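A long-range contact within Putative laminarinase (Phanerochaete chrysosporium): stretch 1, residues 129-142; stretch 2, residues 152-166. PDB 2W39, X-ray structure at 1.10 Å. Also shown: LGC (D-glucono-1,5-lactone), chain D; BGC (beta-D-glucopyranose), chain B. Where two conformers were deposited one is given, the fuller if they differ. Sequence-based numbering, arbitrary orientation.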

# COMPACT_ATOMS: atom_id res chain seq x y z
N ALA A 129 -6.14 -0.07 -6.38
CA ALA A 129 -6.92 -1.23 -5.94
C ALA A 129 -6.82 -1.35 -4.43
O ALA A 129 -5.72 -1.26 -3.87
CB ALA A 129 -6.42 -2.50 -6.62
N MET A 130 -7.96 -1.62 -3.78
CA MET A 130 -8.06 -1.86 -2.35
C MET A 130 -8.68 -3.25 -2.21
O MET A 130 -9.72 -3.53 -2.80
CB MET A 130 -8.94 -0.79 -1.71
CG MET A 130 -8.28 0.60 -1.84
SD MET A 130 -9.40 1.97 -2.20
CE MET A 130 -9.94 1.50 -3.87
N THR A 131 -8.01 -4.13 -1.46
CA THR A 131 -8.29 -5.57 -1.56
C THR A 131 -8.12 -6.23 -0.20
O THR A 131 -7.17 -5.91 0.53
CB THR A 131 -7.31 -6.21 -2.55
OG1 THR A 131 -7.33 -5.49 -3.79
CG2 THR A 131 -7.66 -7.65 -2.84
N LEU A 132 -9.01 -7.18 0.10
CA LEU A 132 -8.76 -8.06 1.24
C LEU A 132 -8.33 -9.44 0.75
O LEU A 132 -8.84 -9.94 -0.27
CB LEU A 132 -9.99 -8.26 2.12
CG LEU A 132 -10.74 -7.01 2.57
CD1 LEU A 132 -11.83 -7.39 3.55
CD2 LEU A 132 -9.82 -5.96 3.18
N HIS A 133 -7.42 -10.05 1.49
CA HIS A 133 -7.05 -11.46 1.28
C HIS A 133 -7.24 -12.16 2.61
O HIS A 133 -6.73 -11.70 3.63
CB HIS A 133 -5.58 -11.58 0.88
CG HIS A 133 -5.19 -10.81 -0.33
ND1 HIS A 133 -4.76 -11.40 -1.50
CD2 HIS A 133 -5.11 -9.47 -0.55
CE1 HIS A 133 -4.46 -10.47 -2.39
NE2 HIS A 133 -4.67 -9.29 -1.84
N THR A 134 -7.99 -13.26 2.60
CA THR A 134 -8.34 -13.98 3.82
C THR A 134 -8.26 -15.48 3.57
O THR A 134 -8.04 -15.94 2.44
CB THR A 134 -9.78 -13.64 4.28
OG1 THR A 134 -10.72 -14.15 3.33
CG2 THR A 134 -9.99 -12.14 4.45
N GLY A 135 -8.49 -16.23 4.63
CA GLY A 135 -8.84 -17.65 4.51
C GLY A 135 -10.30 -17.87 4.17
O GLY A 135 -11.03 -16.96 3.73
N ALA A 136 -10.75 -19.10 4.38
CA ALA A 136 -12.04 -19.57 3.90
C ALA A 136 -13.24 -18.82 4.46
O ALA A 136 -13.20 -18.32 5.60
CB ALA A 136 -12.19 -21.05 4.19
N ASN A 137 -14.29 -18.76 3.65
CA ASN A 137 -15.59 -18.25 4.07
C ASN A 137 -15.54 -16.76 4.37
O ASN A 137 -15.78 -16.32 5.51
CB ASN A 137 -16.17 -19.06 5.24
CG ASN A 137 -17.62 -18.72 5.51
OD1 ASN A 137 -18.37 -18.38 4.60
ND2 ASN A 137 -18.02 -18.81 6.77
N CYS A 138 -15.20 -15.98 3.35
CA CYS A 138 -15.23 -14.54 3.43
C CYS A 138 -15.49 -14.01 2.02
O CYS A 138 -14.60 -14.05 1.17
CB CYS A 138 -13.93 -14.00 4.01
SG CYS A 138 -13.87 -12.20 4.13
N ALA A 139 -16.69 -13.49 1.81
CA ALA A 139 -17.09 -12.92 0.52
C ALA A 139 -17.76 -11.57 0.77
O ALA A 139 -18.03 -11.20 1.92
CB ALA A 139 -18.02 -13.87 -0.24
N MET A 140 -18.04 -10.85 -0.33
CA MET A 140 -18.60 -9.51 -0.29
C MET A 140 -19.87 -9.48 -1.13
O MET A 140 -19.97 -10.15 -2.16
CB MET A 140 -17.59 -8.50 -0.84
CG MET A 140 -16.35 -8.37 0.03
SD MET A 140 -16.78 -7.69 1.66
CE MET A 140 -15.75 -8.65 2.77
N PRO A 141 -20.86 -8.68 -0.70
CA PRO A 141 -22.09 -8.59 -1.46
C PRO A 141 -21.88 -7.86 -2.77
O PRO A 141 -20.98 -7.03 -2.89
CB PRO A 141 -23.05 -7.82 -0.54
CG PRO A 141 -22.24 -7.21 0.50
CD PRO A 141 -20.90 -7.86 0.52
N ALA A 142 -22.71 -8.17 -3.76
CA ALA A 142 -22.57 -7.57 -5.08
C ALA A 142 -22.75 -6.05 -5.05
O ALA A 142 -22.10 -5.33 -5.80
CB ALA A 142 -23.58 -8.19 -6.05
N ASN A 152 -13.68 -8.49 -7.74
CA ASN A 152 -13.81 -9.89 -7.33
C ASN A 152 -14.41 -9.83 -5.93
O ASN A 152 -13.94 -9.04 -5.11
CB ASN A 152 -12.44 -10.58 -7.25
CG ASN A 152 -11.67 -10.56 -8.58
OD1 ASN A 152 -10.60 -9.95 -8.68
ND2 ASN A 152 -12.22 -11.23 -9.60
N ASN A 153 -15.42 -10.64 -5.66
CA ASN A 153 -16.11 -10.59 -4.37
C ASN A 153 -15.86 -11.79 -3.46
O ASN A 153 -16.53 -11.92 -2.45
CB ASN A 153 -17.60 -10.31 -4.57
CG ASN A 153 -17.86 -8.87 -4.94
OD1 ASN A 153 -17.22 -7.95 -4.43
ND2 ASN A 153 -18.83 -8.65 -5.82
N ASN A 154 -14.92 -12.65 -3.82
CA ASN A 154 -14.51 -13.72 -2.92
C ASN A 154 -13.14 -13.39 -2.37
O ASN A 154 -12.20 -13.27 -3.14
CB ASN A 154 -14.49 -15.05 -3.67
CG ASN A 154 -14.04 -16.20 -2.81
OD1 ASN A 154 -13.90 -16.09 -1.59
ND2 ASN A 154 -13.80 -17.35 -3.45
N CYS A 155 -13.03 -13.21 -1.05
CA CYS A 155 -11.77 -12.78 -0.43
C CYS A 155 -10.82 -13.93 -0.11
O CYS A 155 -9.65 -13.69 0.18
CB CYS A 155 -12.02 -12.01 0.87
SG CYS A 155 -13.29 -10.73 0.80
N ASP A 156 -11.35 -15.16 -0.12
CA ASP A 156 -10.60 -16.35 0.27
C ASP A 156 -9.56 -16.68 -0.77
O ASP A 156 -9.89 -17.08 -1.90
CB ASP A 156 -11.58 -17.53 0.40
CG ASP A 156 -10.91 -18.87 0.63
OD1 ASP A 156 -9.74 -18.91 1.09
OD2 ASP A 156 -11.58 -19.90 0.36
N VAL A 157 -8.29 -16.56 -0.40
CA VAL A 157 -7.20 -16.76 -1.37
C VAL A 157 -7.13 -18.20 -1.89
O VAL A 157 -6.60 -18.44 -2.98
CB VAL A 157 -5.84 -16.34 -0.81
CG1 VAL A 157 -5.86 -14.88 -0.35
CG2 VAL A 157 -5.43 -17.22 0.33
N ASN A 158 -7.67 -19.14 -1.11
CA ASN A 158 -7.65 -20.56 -1.43
C ASN A 158 -8.62 -20.94 -2.55
O ASN A 158 -8.48 -22.01 -3.17
CB ASN A 158 -7.98 -21.38 -0.17
CG ASN A 158 -7.03 -21.07 1.00
OD1 ASN A 158 -7.45 -20.57 2.06
ND2 ASN A 158 -5.76 -21.39 0.82
N THR A 159 -9.62 -20.09 -2.80
CA THR A 159 -10.67 -20.39 -3.77
C THR A 159 -10.93 -19.28 -4.81
O THR A 159 -11.79 -19.45 -5.69
CB THR A 159 -12.02 -20.78 -3.08
OG1 THR A 159 -12.47 -19.69 -2.26
CG2 THR A 159 -11.88 -22.06 -2.22
N ASP A 160 -10.12 -18.22 -4.76
CA ASP A 160 -10.13 -17.15 -5.79
C ASP A 160 -8.86 -17.06 -6.67
O ASP A 160 -8.92 -16.56 -7.80
CB ASP A 160 -10.52 -15.77 -5.21
CG ASP A 160 -9.48 -15.21 -4.22
OD1 ASP A 160 -8.28 -15.53 -4.31
OD2 ASP A 160 -9.88 -14.41 -3.34
N GLY A 161 -7.74 -17.55 -6.15
CA GLY A 161 -6.47 -17.54 -6.89
C GLY A 161 -5.53 -16.50 -6.32
O GLY A 161 -4.70 -15.92 -7.04
N ASN A 162 -5.59 -16.18 -5.05
CA ASN A 162 -4.94 -15.03 -4.43
C ASN A 162 -5.25 -13.81 -5.20
O ASN A 162 -4.47 -12.91 -5.12
CB ASN A 162 -3.38 -15.10 -4.12
CG ASN A 162 -2.93 -14.03 -3.04
OD1 ASN A 162 -3.69 -13.73 -2.21
ND2 ASN A 162 -1.73 -13.46 -3.11
N THR A 163 -6.46 -13.68 -5.74
CA THR A 163 -6.73 -12.31 -6.18
C THR A 163 -7.18 -11.49 -4.97
O THR A 163 -7.01 -10.27 -4.96
CB THR A 163 -7.85 -12.20 -7.23
OG1 THR A 163 -9.08 -12.67 -6.67
CG2 THR A 163 -7.51 -12.99 -8.48
N GLY A 164 -7.78 -12.15 -3.97
CA GLY A 164 -8.50 -11.42 -2.92
C GLY A 164 -9.79 -10.82 -3.45
O GLY A 164 -10.12 -10.96 -4.64
N CYS A 165 -10.54 -10.14 -2.57
CA CYS A 165 -11.73 -9.40 -2.99
C CYS A 165 -11.37 -7.93 -3.10
O CYS A 165 -10.97 -7.31 -2.12
CB CYS A 165 -12.88 -9.60 -2.01
SG CYS A 165 -12.47 -9.21 -0.28
N GLY A 166 -11.45 -7.41 -4.32
CA GLY A 166 -10.90 -6.10 -4.66
C GLY A 166 -11.94 -5.07 -5.03
O GLY A 166 -13.04 -5.40 -5.47
C1 LGC D . -0.95 -8.78 -2.02
C2 LGC D . -0.25 -10.06 -1.68
O5 LGC D . -0.43 -7.46 -1.66
O1 LGC D . -2.01 -8.82 -2.63
O2 LGC D . -1.13 -10.95 -0.97
C3 LGC D . 1.03 -9.78 -0.89
O3 LGC D . 1.92 -10.91 -0.97
C4 LGC D . 1.72 -8.52 -1.42
O4 LGC D . 3.03 -8.38 -0.89
C5 LGC D . 0.85 -7.34 -1.02
C6 LGC D . 1.41 -5.96 -1.36
O6 LGC D . 1.74 -5.83 -2.75
C2 BGC B . -0.30 -9.79 -2.04
C3 BGC B . 0.86 -9.72 -1.05
C4 BGC B . 1.74 -8.53 -1.41
C5 BGC B . 0.92 -7.28 -1.13
C6 BGC B . 1.73 -6.02 -1.36
C1 BGC B . -0.91 -8.43 -2.45
O1 BGC B . -0.98 -8.35 -3.88
O2 BGC B . -1.34 -10.63 -1.51
O3 BGC B . 1.61 -10.95 -1.05
O4 BGC B . 2.94 -8.53 -0.65
O5 BGC B . -0.25 -7.24 -1.97
O6 BGC B . 1.74 -5.70 -2.76
O HOH W 1 -14.21 -19.77 1.01
O HOH W 2 -15.19 -17.23 0.67
O HOH W 3 -20.08 -6.47 -7.39

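The two stretches are joined mainly by backbone hydrogen bonds, six in all, distributed along a short antiparallel strand pairing and two isolated bridges, with a sulfur-rich apolar cluster packed beside them and a histidine–asparagine pair at a bound sugar. Together they bury 801 Å² of surface, both sides summed.

The regular part of the pairing lies at L132 and C165, whose backbones bond reciprocally: L132 N donates to C165 O at 3.0 Å, and C165 N donates to L132 O at 2.9 Å. Next to them, T131 and G166 form the non-hydrogen-bonded pair, and their CA atoms approach to 4.1 Å. Here CA-H...O contacts supplement the pairing, with T131 CA 3.2 Å from C165 O and G166 CA 3.4 Å from M130 O. Just before C165, G164 lies tight against stretch 1, its CA 3.1 Å from L132 O; its positive phi favors glycine, and a CB would clash with L132 O and T131 CG2.

Beyond this ladder, stretch 1 turns to the loop of stretch 2. T134 N donates to C155 O (3.0 Å), and V157 N returns a nearly straight bond to T134 O (2.9 Å), so that T134 is held through both its amide and its carbonyl. Farther along, C155 N donates to C138 O and M140 N to N153 O, each at 2.8 Å, on the two sides of the bridge between A139 and N154. The amide and carbonyl of C155 thus both bond to stretch 1, to residues four apart, C138 and T134.

The same residue anchors the apolar packing. Its SG is joined to C165 SG by a 2.0 Å disulfide, which ties stretch 2 to itself and presents two sulfurs to stretch 1. L132 CB lies 3.6 Å from C165 SG, on the sheet face shared by these two side chains. M140 CE reaches C155 SG at 3.8 Å, while M140 CG lies 4.0 Å from C165 SG. C138 SG comes within 3.7 Å of C155 SG, a nonbonded packing distance; C138 is covalently bonded elsewhere in the structure.

H133 makes the direct side-chain hydrogen bond of the interface. Its ND1 donates to N162 OD1 at 2.7 Å, near the plane of the ring, and V157 CG1 packs at the ring edge, 3.5 Å from H133 CB. One face is covered by G164, whose CA lies 4.2 Å from the ring centroid in a CH-pi contact. LGC and BGC overlap in one site, and the O2 of either lies over the opposite face. N162 also turns its amide to the ligand, with ND2 donating to BGC O2 at 3.3 Å or, weakly, to LGC O2 at 3.4 Å.

Two waters also bridge the stretches. Water 1 accepts from N137 N and donates to D156 OD2, while water 2 accepts from C138 N and donates to N154 OD1. D156 also caps the following helix, its OD1 accepting from N158 N at 3.0 Å.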